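Local coordinates for protein bifunctional dTDP-4-dehydrorhamnose 3,5-epimerase/dTDP-4-dehydrorhamnose reductase (Arabidopsis thaliana, PDB 4QQR) that catalyses the 3,5-epimerization of dTDP-4-keto-6-deoxy-glucose and the NADPH-dependent reduction of the product to dTDP-beta-L-rhamnose, and also forms UDP-beta-L-rhamnose, at residues W23-L27 with L200-L204; S62-N66 with I208-N214; N90-L95 with V151-L155; L108-G114 with N160-V166. The contacts are given in a common frame with arbitrary orientation. Numbering follows the deposited sequence.

Interaction 1. Residues W23-L27 with L200-L204; sequences WIGGL and LDELL. With SO4 (sulfate ion), chain H.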
# COMPACT_ATOMS: atom_id res chain seq x y z
N TRP A 23 -14.88 -7.49 17.04
CA TRP A 23 -15.33 -6.80 18.24
C TRP A 23 -16.21 -5.59 17.91
O TRP A 23 -17.40 -5.57 18.24
CB TRP A 23 -14.12 -6.41 19.11
CG TRP A 23 -14.44 -5.89 20.51
CD1 TRP A 23 -15.64 -5.94 21.15
CD2 TRP A 23 -13.54 -5.24 21.42
NE1 TRP A 23 -15.55 -5.37 22.40
CE2 TRP A 23 -14.27 -4.93 22.59
CE3 TRP A 23 -12.18 -4.90 21.36
CZ2 TRP A 23 -13.69 -4.29 23.68
CZ3 TRP A 23 -11.61 -4.26 22.45
CH2 TRP A 23 -12.36 -3.95 23.59
N ILE A 24 -15.64 -4.58 17.26
CA ILE A 24 -16.38 -3.38 16.87
C ILE A 24 -17.60 -3.65 15.96
O ILE A 24 -18.69 -3.10 16.17
CB ILE A 24 -15.41 -2.36 16.23
CG1 ILE A 24 -14.48 -1.80 17.30
CG2 ILE A 24 -16.16 -1.22 15.52
CD1 ILE A 24 -13.46 -0.81 16.75
N GLY A 25 -17.40 -4.49 14.94
CA GLY A 25 -18.47 -4.82 14.01
C GLY A 25 -19.67 -5.45 14.69
O GLY A 25 -20.82 -5.16 14.34
N GLY A 26 -19.38 -6.31 15.67
CA GLY A 26 -20.42 -6.86 16.52
C GLY A 26 -21.10 -5.80 17.36
O GLY A 26 -22.33 -5.80 17.48
N LEU A 27 -20.31 -4.89 17.93
CA LEU A 27 -20.85 -3.83 18.78
C LEU A 27 -21.72 -2.87 17.99
O LEU A 27 -22.78 -2.45 18.47
CB LEU A 27 -19.73 -3.06 19.49
CG LEU A 27 -18.99 -3.91 20.53
CD1 LEU A 27 -17.90 -3.08 21.21
CD2 LEU A 27 -19.97 -4.52 21.55
N LEU A 200 -14.72 2.52 23.56
CA LEU A 200 -15.70 2.10 22.54
C LEU A 200 -17.15 2.43 22.90
O LEU A 200 -17.93 2.79 22.03
CB LEU A 200 -15.58 0.61 22.23
CG LEU A 200 -14.25 0.13 21.65
CD1 LEU A 200 -14.29 -1.38 21.46
CD2 LEU A 200 -13.93 0.86 20.34
N ASP A 201 -17.50 2.30 24.17
CA ASP A 201 -18.86 2.56 24.63
C ASP A 201 -19.30 3.99 24.38
O ASP A 201 -20.46 4.24 24.05
CB ASP A 201 -18.99 2.24 26.12
CG ASP A 201 -18.90 0.76 26.41
OD1 ASP A 201 -19.94 0.17 26.78
OD2 ASP A 201 -17.79 0.19 26.26
N GLU A 202 -18.38 4.94 24.55
CA GLU A 202 -18.65 6.34 24.22
C GLU A 202 -18.42 6.66 22.73
O GLU A 202 -19.24 7.33 22.10
CB GLU A 202 -17.81 7.28 25.08
CG GLU A 202 -18.03 8.74 24.74
CD GLU A 202 -17.13 9.67 25.55
OE1 GLU A 202 -16.15 9.16 26.14
OE2 GLU A 202 -17.40 10.89 25.60
N LEU A 203 -17.31 6.16 22.19
CA LEU A 203 -16.84 6.57 20.87
C LEU A 203 -17.57 5.89 19.70
O LEU A 203 -17.80 6.51 18.65
CB LEU A 203 -15.33 6.36 20.74
CG LEU A 203 -14.42 7.58 20.93
CD1 LEU A 203 -14.98 8.76 20.13
CD2 LEU A 203 -14.30 7.94 22.38
N LEU A 204 -17.96 4.63 19.88
CA LEU A 204 -18.71 3.94 18.84
C LEU A 204 -20.05 4.60 18.49
O LEU A 204 -20.39 4.72 17.32
CB LEU A 204 -18.88 2.45 19.13
CG LEU A 204 -17.61 1.64 18.83
CD1 LEU A 204 -17.88 0.14 18.82
CD2 LEU A 204 -17.02 2.09 17.51
S SO4 H . -11.26 -8.63 16.40
O1 SO4 H . -10.21 -7.83 17.05
O2 SO4 H . -10.86 -8.80 15.00
O3 SO4 H . -12.54 -7.94 16.48
O4 SO4 H . -11.41 -9.95 17.05

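Interaction 2. Residues S62-N66 with I208-N214; sequences SHVFN and IEMAKRN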
# COMPACT_ATOMS: atom_id res chain seq x y z
N SER A 62 -27.43 3.36 2.84
CA SER A 62 -27.23 4.80 2.80
C SER A 62 -25.78 5.13 3.17
O SER A 62 -25.24 6.17 2.75
CB SER A 62 -28.19 5.51 3.76
OG SER A 62 -27.91 5.17 5.10
N HIS A 63 -25.17 4.27 3.99
CA HIS A 63 -23.78 4.43 4.43
C HIS A 63 -23.18 3.03 4.63
O HIS A 63 -23.92 2.05 4.74
CB HIS A 63 -23.66 5.22 5.75
CG HIS A 63 -24.39 6.53 5.76
ND1 HIS A 63 -25.77 6.64 5.70
CD2 HIS A 63 -23.92 7.80 5.88
CE1 HIS A 63 -26.11 7.91 5.75
NE2 HIS A 63 -25.01 8.64 5.86
N VAL A 64 -21.84 2.95 4.69
CA VAL A 64 -21.11 1.68 4.80
C VAL A 64 -20.08 1.76 5.92
O VAL A 64 -19.43 2.77 6.08
CB VAL A 64 -20.38 1.31 3.45
CG1 VAL A 64 -19.48 0.07 3.62
CG2 VAL A 64 -21.37 1.11 2.32
N PHE A 65 -19.93 0.69 6.68
CA PHE A 65 -19.00 0.66 7.80
C PHE A 65 -18.01 -0.47 7.63
O PHE A 65 -18.39 -1.62 7.48
CB PHE A 65 -19.75 0.49 9.12
CG PHE A 65 -20.53 1.70 9.53
CD1 PHE A 65 -21.72 2.03 8.88
CD2 PHE A 65 -20.08 2.51 10.57
CE1 PHE A 65 -22.43 3.15 9.25
CE2 PHE A 65 -20.79 3.64 10.95
CZ PHE A 65 -21.97 3.96 10.30
N ASN A 66 -16.73 -0.14 7.64
CA ASN A 66 -15.69 -1.15 7.52
C ASN A 66 -15.03 -1.46 8.88
O ASN A 66 -14.11 -0.76 9.33
CB ASN A 66 -14.64 -0.72 6.49
CG ASN A 66 -13.41 -1.61 6.52
OD1 ASN A 66 -13.50 -2.81 6.78
ND2 ASN A 66 -12.25 -1.03 6.24
N ILE A 208 -21.29 6.42 14.64
CA ILE A 208 -22.58 6.36 13.93
C ILE A 208 -22.98 7.78 13.50
O ILE A 208 -23.49 7.98 12.39
CB ILE A 208 -23.74 5.76 14.78
CG1 ILE A 208 -23.42 4.36 15.33
CG2 ILE A 208 -25.02 5.72 13.99
CD1 ILE A 208 -22.89 3.38 14.33
N GLU A 209 -22.73 8.75 14.38
CA GLU A 209 -23.12 10.15 14.15
C GLU A 209 -22.28 10.82 13.07
O GLU A 209 -22.77 11.72 12.37
CB GLU A 209 -23.06 10.98 15.45
CG GLU A 209 -24.00 10.47 16.54
CD GLU A 209 -25.47 10.50 16.12
OE1 GLU A 209 -25.86 11.48 15.42
OE2 GLU A 209 -26.22 9.54 16.47
N MET A 210 -21.02 10.39 12.94
CA MET A 210 -20.10 10.94 11.94
C MET A 210 -20.58 10.57 10.56
O MET A 210 -20.59 11.40 9.66
CB MET A 210 -18.68 10.43 12.18
CG MET A 210 -18.09 10.90 13.51
SD MET A 210 -16.37 10.44 13.75
CE MET A 210 -15.55 11.66 12.73
N ALA A 211 -20.99 9.31 10.42
CA ALA A 211 -21.67 8.81 9.23
C ALA A 211 -22.91 9.66 8.92
O ALA A 211 -23.06 10.16 7.80
CB ALA A 211 -22.06 7.36 9.40
N LYS A 212 -23.79 9.83 9.90
CA LYS A 212 -24.98 10.64 9.71
C LYS A 212 -24.64 12.05 9.20
O LYS A 212 -25.40 12.62 8.42
CB LYS A 212 -25.82 10.70 10.98
CG LYS A 212 -26.60 9.40 11.31
CD LYS A 212 -27.23 9.48 12.70
CE LYS A 212 -28.29 8.41 12.90
NZ LYS A 212 -28.62 8.15 14.36
N ARG A 213 -23.50 12.60 9.62
CA ARG A 213 -23.10 13.94 9.24
C ARG A 213 -22.25 13.95 7.99
O ARG A 213 -21.70 14.98 7.62
CB ARG A 213 -22.31 14.60 10.36
CG ARG A 213 -23.09 14.76 11.62
CD ARG A 213 -22.28 15.52 12.66
NE ARG A 213 -22.88 15.39 13.98
CZ ARG A 213 -22.38 15.92 15.09
NH1 ARG A 213 -21.26 16.64 15.05
NH2 ARG A 213 -23.01 15.72 16.24
N ASN A 214 -22.13 12.79 7.36
CA ASN A 214 -21.27 12.62 6.19
C ASN A 214 -19.81 13.15 6.35
O ASN A 214 -19.27 13.79 5.45
CB ASN A 214 -21.95 13.22 4.97
CG ASN A 214 -23.37 12.70 4.78
OD1 ASN A 214 -23.60 11.49 4.79
ND2 ASN A 214 -24.32 13.62 4.63

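Interaction 3. Residues N90-L95 with V151-L155; sequences NVAGTL and VEELL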
# COMPACT_ATOMS: atom_id res chain seq x y z
N ASN A 90 -6.74 -6.12 4.37
CA ASN A 90 -6.59 -4.76 4.91
C ASN A 90 -6.05 -3.76 3.89
O ASN A 90 -6.22 -2.56 4.05
CB ASN A 90 -5.68 -4.75 6.14
CG ASN A 90 -6.30 -5.41 7.35
OD1 ASN A 90 -7.19 -6.27 7.23
ND2 ASN A 90 -5.85 -5.02 8.54
N VAL A 91 -5.37 -4.28 2.88
CA VAL A 91 -4.95 -3.46 1.77
C VAL A 91 -5.93 -3.62 0.60
O VAL A 91 -6.77 -2.76 0.38
CB VAL A 91 -3.49 -3.76 1.35
CG1 VAL A 91 -3.07 -2.85 0.24
CG2 VAL A 91 -2.55 -3.55 2.52
N ALA A 92 -5.84 -4.73 -0.14
CA ALA A 92 -6.59 -4.83 -1.40
C ALA A 92 -8.09 -4.80 -1.19
O ALA A 92 -8.81 -4.20 -1.98
CB ALA A 92 -6.18 -6.08 -2.24
N GLY A 93 -8.55 -5.44 -0.13
CA GLY A 93 -9.97 -5.45 0.17
C GLY A 93 -10.52 -4.11 0.64
O GLY A 93 -11.59 -3.70 0.19
N THR A 94 -9.81 -3.44 1.54
CA THR A 94 -10.20 -2.11 1.99
C THR A 94 -10.16 -1.09 0.84
O THR A 94 -11.05 -0.22 0.72
CB THR A 94 -9.26 -1.60 3.10
OG1 THR A 94 -8.99 -2.66 4.01
CG2 THR A 94 -9.88 -0.46 3.85
N LEU A 95 -9.11 -1.16 0.02
CA LEU A 95 -9.02 -0.26 -1.11
C LEU A 95 -10.15 -0.54 -2.12
O LEU A 95 -10.75 0.39 -2.64
CB LEU A 95 -7.64 -0.34 -1.78
CG LEU A 95 -6.50 0.59 -1.31
CD1 LEU A 95 -7.03 1.85 -0.67
CD2 LEU A 95 -5.56 -0.09 -0.39
N VAL A 151 -2.08 2.01 3.74
CA VAL A 151 -3.52 2.08 3.45
C VAL A 151 -4.08 3.42 3.86
O VAL A 151 -4.80 4.05 3.08
CB VAL A 151 -4.34 0.95 4.13
CG1 VAL A 151 -5.83 1.18 3.93
CG2 VAL A 151 -3.94 -0.40 3.56
N GLU A 152 -3.74 3.88 5.07
CA GLU A 152 -4.25 5.16 5.51
C GLU A 152 -3.84 6.29 4.57
O GLU A 152 -4.66 7.14 4.23
CB GLU A 152 -3.81 5.51 6.93
CG GLU A 152 -4.39 6.85 7.36
CD GLU A 152 -3.96 7.31 8.74
OE1 GLU A 152 -4.73 7.07 9.71
OE2 GLU A 152 -2.87 7.94 8.85
N GLU A 153 -2.59 6.29 4.14
CA GLU A 153 -2.13 7.32 3.22
C GLU A 153 -2.91 7.24 1.90
O GLU A 153 -3.35 8.25 1.36
CB GLU A 153 -0.63 7.21 2.97
CG GLU A 153 -0.09 8.19 1.93
CD GLU A 153 0.41 9.51 2.52
OE1 GLU A 153 0.25 9.73 3.75
OE2 GLU A 153 0.98 10.33 1.75
N LEU A 154 -3.09 6.02 1.39
CA LEU A 154 -3.86 5.81 0.16
C LEU A 154 -5.31 6.26 0.29
O LEU A 154 -5.85 6.90 -0.62
CB LEU A 154 -3.80 4.34 -0.26
CG LEU A 154 -2.39 3.91 -0.68
CD1 LEU A 154 -2.29 2.41 -0.79
CD2 LEU A 154 -2.01 4.62 -1.98
N LEU A 155 -5.94 5.94 1.42
CA LEU A 155 -7.33 6.32 1.62
C LEU A 155 -7.55 7.84 1.61
O LEU A 155 -8.68 8.30 1.42
CB LEU A 155 -7.88 5.69 2.90
CG LEU A 155 -8.00 4.17 2.83
CD1 LEU A 155 -8.49 3.59 4.15
CD2 LEU A 155 -8.91 3.76 1.69

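Interaction 4. Residues L108-G114 with N160-V166; sequences LINYATG and NVCTLRV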
# COMPACT_ATOMS: atom_id res chain seq x y z
N LEU A 108 -18.01 5.88 3.58
CA LEU A 108 -17.47 4.69 4.17
C LEU A 108 -16.76 5.08 5.46
O LEU A 108 -15.80 5.86 5.46
CB LEU A 108 -16.48 4.06 3.19
CG LEU A 108 -15.49 3.07 3.77
CD1 LEU A 108 -16.27 1.90 4.34
CD2 LEU A 108 -14.54 2.64 2.69
N ILE A 109 -17.24 4.55 6.57
CA ILE A 109 -16.60 4.73 7.86
C ILE A 109 -15.58 3.63 8.04
O ILE A 109 -15.93 2.47 8.24
CB ILE A 109 -17.60 4.66 8.99
CG1 ILE A 109 -18.69 5.73 8.80
CG2 ILE A 109 -16.90 4.81 10.32
CD1 ILE A 109 -18.18 7.18 8.86
N ASN A 110 -14.30 3.99 7.94
CA ASN A 110 -13.21 3.03 8.06
C ASN A 110 -12.53 3.08 9.45
O ASN A 110 -11.80 4.02 9.77
CB ASN A 110 -12.23 3.25 6.90
CG ASN A 110 -11.03 2.33 6.96
OD1 ASN A 110 -11.17 1.11 6.90
ND2 ASN A 110 -9.84 2.91 7.01
N TYR A 111 -12.81 2.08 10.28
CA TYR A 111 -12.16 1.90 11.56
C TYR A 111 -10.73 1.44 11.35
O TYR A 111 -10.48 0.46 10.65
CB TYR A 111 -12.95 0.89 12.40
CG TYR A 111 -14.34 1.39 12.72
CD1 TYR A 111 -14.55 2.30 13.76
CD2 TYR A 111 -15.42 1.02 11.95
CE1 TYR A 111 -15.80 2.79 14.03
CE2 TYR A 111 -16.68 1.51 12.22
CZ TYR A 111 -16.87 2.38 13.26
OH TYR A 111 -18.13 2.85 13.52
N ALA A 112 -9.78 2.15 11.93
CA ALA A 112 -8.37 1.88 11.67
C ALA A 112 -7.58 2.18 12.93
O ALA A 112 -8.15 2.23 14.01
CB ALA A 112 -7.86 2.72 10.48
N THR A 113 -6.27 2.40 12.79
CA THR A 113 -5.38 2.41 13.95
C THR A 113 -4.59 3.69 14.15
O THR A 113 -4.18 4.35 13.19
CB THR A 113 -4.38 1.24 13.87
OG1 THR A 113 -3.61 1.21 15.07
CG2 THR A 113 -3.45 1.40 12.65
N GLY A 114 -4.37 4.04 15.42
CA GLY A 114 -3.54 5.19 15.73
C GLY A 114 -2.18 4.72 16.17
O GLY A 114 -1.27 5.53 16.42
N ASN A 160 -14.59 10.14 -0.01
CA ASN A 160 -15.82 9.64 0.61
C ASN A 160 -15.54 8.82 1.88
O ASN A 160 -16.44 8.42 2.60
CB ASN A 160 -16.55 8.76 -0.38
CG ASN A 160 -15.78 7.49 -0.67
OD1 ASN A 160 -14.56 7.52 -0.86
ND2 ASN A 160 -16.48 6.36 -0.65
N VAL A 161 -14.26 8.56 2.13
CA VAL A 161 -13.85 7.70 3.21
C VAL A 161 -13.53 8.51 4.46
O VAL A 161 -12.91 9.58 4.39
CB VAL A 161 -12.62 6.87 2.80
CG1 VAL A 161 -12.05 6.07 3.97
CG2 VAL A 161 -12.98 5.96 1.67
N CYS A 162 -13.98 8.00 5.60
CA CYS A 162 -13.68 8.61 6.88
C CYS A 162 -12.88 7.63 7.75
O CYS A 162 -13.44 6.75 8.40
CB CYS A 162 -14.97 9.04 7.58
SG CYS A 162 -14.70 9.86 9.18
N THR A 163 -11.56 7.80 7.74
CA THR A 163 -10.64 6.99 8.52
C THR A 163 -10.57 7.42 9.99
O THR A 163 -10.33 8.59 10.31
CB THR A 163 -9.25 7.02 7.91
OG1 THR A 163 -9.30 6.34 6.66
CG2 THR A 163 -8.23 6.33 8.80
N LEU A 164 -10.79 6.44 10.86
CA LEU A 164 -10.81 6.65 12.31
C LEU A 164 -9.62 5.93 12.96
O LEU A 164 -9.47 4.70 12.84
CB LEU A 164 -12.14 6.15 12.90
CG LEU A 164 -13.37 7.08 12.91
CD1 LEU A 164 -13.30 8.08 11.81
CD2 LEU A 164 -14.67 6.30 12.79
N ARG A 165 -8.76 6.69 13.65
CA ARG A 165 -7.62 6.11 14.34
C ARG A 165 -8.00 5.67 15.75
O ARG A 165 -8.03 6.48 16.69
CB ARG A 165 -6.44 7.08 14.38
CG ARG A 165 -5.97 7.58 13.01
CD ARG A 165 -4.65 8.32 13.16
NE ARG A 165 -4.07 8.78 11.90
CZ ARG A 165 -3.45 9.95 11.74
NH1 ARG A 165 -3.34 10.79 12.76
NH2 ARG A 165 -2.95 10.28 10.56
N VAL A 166 -8.32 4.38 15.89
CA VAL A 166 -8.65 3.77 17.17
C VAL A 166 -7.37 3.25 17.81
O VAL A 166 -6.54 2.66 17.12
CB VAL A 166 -9.67 2.62 16.98
CG1 VAL A 166 -9.72 1.68 18.20
CG2 VAL A 166 -11.05 3.17 16.66

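Interaction 1. Residues W23-L27 with L200-L204
Two helix starts, 173 residues apart in the chain, meet here through apolar side chains. The short axes of helices 23-27 and 200-204 come within 11.6 Å and cross at -65°, a spacing wide enough for leucine side chains to fill the gap. Leu200, at the start of its helix, has the largest area covered. Its CB points toward the other helix, and CD1 lies over one face of the Trp23 indole, 3.6 Å from the centroid of the six-membered ring and only 9° off the ring normal, a CH-pi contact. The same CD1 is 4.0 Å from Leu27 CD1, while Leu200 CD2 is 4.0 Å from Ile24 CD1. Asp201 turns aside and bonds to the backbone N of Ser172; Glu202 reaches Ser285 and Met280. One turn on, Leu204 again points inward: CD1 packs 3.8 Å from Leu27 CB and CD2 4.0 Å from Ile24 CG2. Trp23 and Ile24 belong, by similarity, to the NADPH site; they open helix 23-34, which follows strand 14-18, the first of the Rossmann fold. Trp23 N donates a very short hydrogen bond, 2.4 Å, to O3 of a sulfate, probably from the crystallisation liquor, which Thr71 OG1 also binds. The chemistry between the helices is thus wholly apolar, burying 239 Å², while the backbone N of Trp23, at the helix start, meets an anion.

Interaction 2. Residues S62-N66 with I208-N214
His63 and Phe65, alternate residues of strand 63-66, both point their CB toward helix 208-212, while Val64 between them points away. With chi1 in m (-52° and -71°) both rings reach the helix, and chi2 values of 67° and 75° give them a like twist. Ala211, whose CB is also directed at the strand, is small enough to let the backbones approach: its CA is 6.8 Å from His63 CA, and its CB is 3.5 Å from Phe65 CZ and 4.0 Å from His63 CD2. Ile208 takes an m,m rotamer that brings CD1 within 4.0 Å of Phe65 CE2, although its CB points sideways. The imidazole is held by a 2.7 Å hydrogen bond between His63 ND1 and Ser62 OG. Its NE2 lies 3.1 Å from Ala211 O at an angle too poor for a hydrogen bond; that carbonyl instead accepts from Asn214 N at 2.8 Å, in the Schellman motif in which Asn214, with positive phi, is the C' residue. Lys212 points away and forms a salt bridge with Glu209 (NZ to OE2 3.5 Å, weak as a hydrogen bond). The contact thus sets the last turns of helix 200-212 against one face of the parallel Rossmann sheet, where strand 63-66 runs between 14-18 and 107-113: Phe15 joins the His63 and Phe65 rings and Tyr111 touches Phe65, while on the other face Val64 meets Cys101 of helix 80-103.

Interaction 3. Residues N90-L95 with V151-L155
Asn90 opens the contact with its backbone: its carbonyl O lies 3.2 Å from Val151 CG2, within a wider pi-type turn at residues 90-93. Val91 follows, with CG2 at 3.6 Å from the same Val151 CG2 and the CA atoms of the two valines 6.0 Å apart, the closer of the two backbone approaches. Ala92 points away and Gly93 makes no contact, so the next touch comes at Thr94, whose CB points toward the partner; CG2 is 4.4 Å from Val151 CG1 and 4.3 Å from Leu155 CD1. Leu95 ends the segment and buries the largest area on its side, with CD1 3.6 Å from Leu155 CD2 and 4.1 Å from Leu154 CB, and CD2 4.3 Å from Val151 CG2. Asn90, Val91, Thr94 and Leu95 therefore surround the Val151 side chain as a knob in a hole. The segment axes, 10.6 Å apart and at 21° with the same N-to-C sense, keep the helices side by side as far as Leu95 and Leu155, whose CA atoms lie 7.3 Å apart. Helices 80-103 and 143-155 lie together on one face of the Rossmann sheet: Thr94 and Leu155 reach Asn110 of strand 107-113, and Leu155 also reaches Thr163 of strand 161-166. Away from the sheet they meet the second subunit, where Val91 packs on its Leu95, Ala92 on its Ala92 and Leu154 on its Met150.

Interaction 4. Residues L108-G114 with N160-V166
Leu164 CD2 marks the apolar centre, 3.6 Å from Ile109 CG2 and 3.9 Å from Tyr111 CE1, on the sheet face that also carries Cys162 and Val166. These are neighbouring parallel strands of the Rossmann fold, linked through helix 143-155 in a beta-alpha-beta crossover, and they bury 632 Å². Ile109 CD1 lies 3.9 Å from Cys162 CB; on the opposite face Leu108 CD2 lies 3.8 Å from Val161 CG2. Between the faces runs the parallel ladder: Leu108, Asn110, Ala112 and Gly114 hydrogen-bond with Asn160, Cys162, Leu164 and Val166, as in Cys162 N to Leu108 O (2.8 Å). Tyr111, an NADPH-site residue by similarity, bonds through OH to Ser207. Asn110 ND2 gives Thr163 OG1 a weak hydrogen bond (3.5 Å), and OD1 accepts a weak one from Asn66 ND2, while Arg165 turns its guanidinium away to Glu152, Asn220 and the carbonyls of Lys132 and Glu133. At the C-terminal ends of the strands Val166 O accepts from Gly114 N at 3.1 Å and also meets Thr113 CA at 3.4 Å.

All four contacts belong to one Rossmann-type unit. Interaction 4 pairs the fourth and fifth strands across the six-stranded sheet, and strand 63-66 of interaction 2 lies beside 107-113. Interactions 1 and 2, whose centres are 14 Å apart, share helix 200-212; interaction 1 touches interaction 4 where Leu204 CD2 is 3.8 Å from Tyr111 CE1. Interaction 3 lies on the other side of the sheet, its centre 10 Å from that of interaction 4 and 21 Å from that of interaction 1; the Glu152-Arg165 salt bridge ties it to the strands. Along the chain, interactions 3 and 4 cross and both nest inside the loops closed by 1 and 2, which also cross. Helix layers thus cover both sheet faces, with Trp23, Ile24 and Tyr111 of the NADPH site, assigned by similarity, in interactions 1 and 4.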